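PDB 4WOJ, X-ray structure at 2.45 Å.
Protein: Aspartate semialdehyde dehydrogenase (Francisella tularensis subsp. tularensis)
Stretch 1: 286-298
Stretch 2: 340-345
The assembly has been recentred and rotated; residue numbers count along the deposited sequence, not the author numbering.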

# COMPACT_ATOMS: atom_id res chain seq x y z
N GLN B 286 10.99 21.35 -14.50
CA GLN B 286 10.82 22.76 -14.21
C GLN B 286 9.98 22.88 -12.97
O GLN B 286 9.07 22.08 -12.77
N LYS B 287 10.23 23.90 -12.17
CA LYS B 287 9.38 24.18 -11.03
C LYS B 287 8.05 24.74 -11.51
O LYS B 287 7.99 25.60 -12.36
N LEU B 288 6.98 24.20 -10.97
CA LEU B 288 5.64 24.54 -11.34
C LEU B 288 4.82 24.72 -10.08
O LEU B 288 4.99 23.99 -9.13
N THR B 289 3.94 25.69 -10.06
CA THR B 289 3.07 25.81 -8.92
C THR B 289 2.13 24.59 -8.84
O THR B 289 1.99 23.82 -9.79
N ILE B 290 1.52 24.39 -7.71
CA ILE B 290 0.72 23.22 -7.54
C ILE B 290 -0.55 23.32 -8.38
O ILE B 290 -0.99 22.35 -8.89
N GLU B 291 -1.03 24.54 -8.62
CA GLU B 291 -2.17 24.77 -9.53
C GLU B 291 -1.87 24.51 -10.99
O GLU B 291 -2.74 24.11 -11.76
N GLU B 292 -0.65 24.75 -11.41
CA GLU B 292 -0.27 24.49 -12.78
C GLU B 292 -0.22 22.98 -12.99
O GLU B 292 -0.60 22.48 -14.02
N ILE B 293 0.28 22.27 -11.98
CA ILE B 293 0.41 20.82 -12.00
C ILE B 293 -1.00 20.17 -12.12
O ILE B 293 -1.21 19.30 -12.96
N LYS B 294 -1.96 20.62 -11.31
CA LYS B 294 -3.34 20.07 -11.37
C LYS B 294 -3.91 20.35 -12.73
O LYS B 294 -4.46 19.47 -13.37
N GLN B 295 -3.71 21.57 -13.21
CA GLN B 295 -4.26 21.97 -14.49
C GLN B 295 -3.81 20.99 -15.57
O GLN B 295 -4.63 20.31 -16.20
N LYS B 296 -2.49 20.91 -15.75
CA LYS B 296 -1.89 19.98 -16.72
C LYS B 296 -2.42 18.55 -16.52
O LYS B 296 -2.81 17.91 -17.49
N ILE B 297 -2.42 18.07 -15.28
CA ILE B 297 -2.86 16.71 -15.03
C ILE B 297 -4.31 16.53 -15.56
O ILE B 297 -4.61 15.58 -16.28
N SER B 298 -5.13 17.51 -15.24
CA SER B 298 -6.57 17.50 -15.53
C SER B 298 -6.82 17.53 -17.01
O SER B 298 -7.89 17.12 -17.43
N ALA B 340 12.06 18.61 -2.44
CA ALA B 340 12.67 19.52 -3.39
C ALA B 340 11.62 20.43 -3.98
O ALA B 340 10.46 20.05 -4.09
N ASP B 341 12.02 21.64 -4.35
CA ASP B 341 11.10 22.61 -4.97
C ASP B 341 10.47 22.11 -6.28
O ASP B 341 9.46 22.64 -6.70
N ASP B 342 11.08 21.11 -6.92
CA ASP B 342 10.57 20.55 -8.18
C ASP B 342 9.84 19.18 -8.06
O ASP B 342 9.48 18.59 -9.05
N ILE B 343 9.63 18.69 -6.85
CA ILE B 343 9.00 17.39 -6.68
C ILE B 343 7.60 17.59 -6.22
O ILE B 343 7.35 18.42 -5.38
N PHE B 344 6.66 16.87 -6.79
CA PHE B 344 5.29 16.81 -6.21
C PHE B 344 4.88 15.39 -5.93
O PHE B 344 5.47 14.45 -6.43
N HIS B 345 3.89 15.25 -5.06
CA HIS B 345 3.28 13.95 -4.73
C HIS B 345 1.84 13.91 -5.16
O HIS B 345 1.16 14.94 -5.17

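The apolar centre of the contact is the ring of F344, whose CA-to-CB bond points from the strand toward helix 290-298. With chi1 at 81° (p) and chi2 at -88°, the ring presents one face to I293. This isoleucine, also directed toward the other stretch, adopts chi1 m, which sets CG2 over the ring; chi2 is t. I293 CG2 lies 3.8 Å from the centroid of the F344 ring and only 4° off its normal, a nearly ideal CH-pi arrangement. The closest atoms of the pair are I293 CG2 and F344 CE2, at 3.9 Å. One helical turn later, I297 repeats the m, t rotamer and brings its CD1 to 4.1 Å from F344 CE2, so the i, i+4 spacing lets two buried isoleucines share one aromatic side chain. Flanking residues I343 and H345 point away, as expected from the alternation of a strand.

Toward the start of the helix the packing loosens. I290 leaves the backbone sideways, but its t, p conformation carries CD1 to 4.4 Å from F344 CB. Just before it, T289 faces away and serves the helix instead: its OG1 caps the first turn by accepting a weak hydrogen bond from E292 N (3.4 Å), while T289 N donates to E292 OE2 at 2.6 Å.

The polar edge is formed by K287 and the type I turn from A340 to I343. K287 starts sideways with chi1 m, and its extended outer portion, chi3 and chi4 both t, reaches the turn. There K287 NZ forms a salt bridge with D341 OD2 at 2.9 Å, although crowding around that oxygen makes its position less certain. The aliphatic part of the lysine also packs against D342, with K287 CE 3.8 Å from D342 CB. No hydrogen bond is assigned between the stretches; their polar link is the K287-D341 salt bridge.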

# COMPACT_ATOMS: atom_id res chain seq x y z
CB GLN B 286 9.97 23.42 -15.28
CG GLN B 286 10.67 23.78 -16.58
CD GLN B 286 9.67 23.92 -17.72
OE1 GLN B 286 8.50 24.26 -17.50
NE2 GLN B 286 10.12 23.64 -18.94
CB LYS B 287 10.09 25.10 -10.04
CG LYS B 287 11.24 24.36 -9.34
CD LYS B 287 12.63 24.86 -9.70
CE LYS B 287 13.66 23.78 -9.33
NZ LYS B 287 15.05 24.27 -9.08
CB LEU B 288 5.02 23.40 -12.12
CG LEU B 288 5.45 23.16 -13.55
CD1 LEU B 288 4.58 22.07 -14.14
CD2 LEU B 288 5.30 24.41 -14.38
CB THR B 289 2.25 27.10 -8.97
OG1 THR B 289 1.45 27.09 -10.15
CG2 THR B 289 3.17 28.29 -8.98
CB ILE B 290 0.42 22.93 -6.08
CG1 ILE B 290 0.01 21.49 -5.91
CG2 ILE B 290 -0.65 23.90 -5.56
CD1 ILE B 290 1.07 20.48 -6.33
CB GLU B 291 -2.74 26.19 -9.34
CG GLU B 291 -3.51 26.29 -8.00
CD GLU B 291 -4.84 25.50 -8.00
OE1 GLU B 291 -5.23 24.90 -9.05
OE2 GLU B 291 -5.53 25.48 -6.95
CB GLU B 292 1.09 25.09 -13.09
CG GLU B 292 1.16 26.60 -13.00
CD GLU B 292 2.60 27.11 -13.20
OE1 GLU B 292 2.93 27.68 -14.27
OE2 GLU B 292 3.44 26.90 -12.31
CB ILE B 293 1.20 20.34 -10.76
CG1 ILE B 293 2.67 20.70 -10.90
CG2 ILE B 293 1.07 18.85 -10.51
CD1 ILE B 293 3.44 20.71 -9.60
CB LYS B 294 -4.26 20.68 -10.32
CG LYS B 294 -3.82 20.49 -8.85
CD LYS B 294 -4.34 21.51 -7.83
CE LYS B 294 -5.86 21.77 -7.88
NZ LYS B 294 -6.68 20.61 -8.34
CB GLN B 295 -3.88 23.42 -14.83
CG GLN B 295 -4.47 23.91 -16.15
CD GLN B 295 -6.01 23.95 -16.13
OE1 GLN B 295 -6.64 24.00 -15.06
NE2 GLN B 295 -6.61 23.94 -17.32
CB LYS B 296 -0.37 19.93 -16.59
CG LYS B 296 0.29 21.30 -16.57
CD LYS B 296 1.04 21.60 -17.84
CE LYS B 296 1.85 22.86 -17.66
NZ LYS B 296 1.67 23.72 -18.85
CB ILE B 297 -2.80 16.33 -13.54
CG1 ILE B 297 -1.39 15.89 -13.18
CG2 ILE B 297 -3.80 15.19 -13.23
CD1 ILE B 297 -1.16 15.80 -11.69
CB SER B 298 -7.28 18.69 -14.87
OG SER B 298 -7.31 19.78 -15.74
CB ALA B 340 13.37 18.74 -4.48
CB ASP B 341 11.78 23.97 -5.18
CG ASP B 341 13.11 23.85 -5.93
OD1 ASP B 341 13.81 22.82 -5.78
OD2 ASP B 341 13.47 24.81 -6.67
CB ASP B 342 11.68 20.48 -9.23
CG ASP B 342 12.94 19.79 -8.75
OD1 ASP B 342 12.89 19.15 -7.69
OD2 ASP B 342 14.00 19.87 -9.46
CB ILE B 343 9.79 16.51 -5.67
CG1 ILE B 343 11.18 16.20 -6.25
CG2 ILE B 343 9.00 15.24 -5.35
CD1 ILE B 343 12.09 15.47 -5.30
CB PHE B 344 4.23 17.51 -7.08
CG PHE B 344 3.73 16.68 -8.23
CD1 PHE B 344 4.38 16.71 -9.45
CD2 PHE B 344 2.52 15.99 -8.13
CE1 PHE B 344 3.91 15.99 -10.52
CE2 PHE B 344 2.06 15.26 -9.20
CZ PHE B 344 2.76 15.24 -10.40
CB HIS B 345 3.28 13.75 -3.22
CG HIS B 345 4.61 13.96 -2.58
ND1 HIS B 345 5.58 12.97 -2.53
CD2 HIS B 345 5.14 15.03 -1.96
CE1 HIS B 345 6.64 13.43 -1.90
NE2 HIS B 345 6.39 14.67 -1.53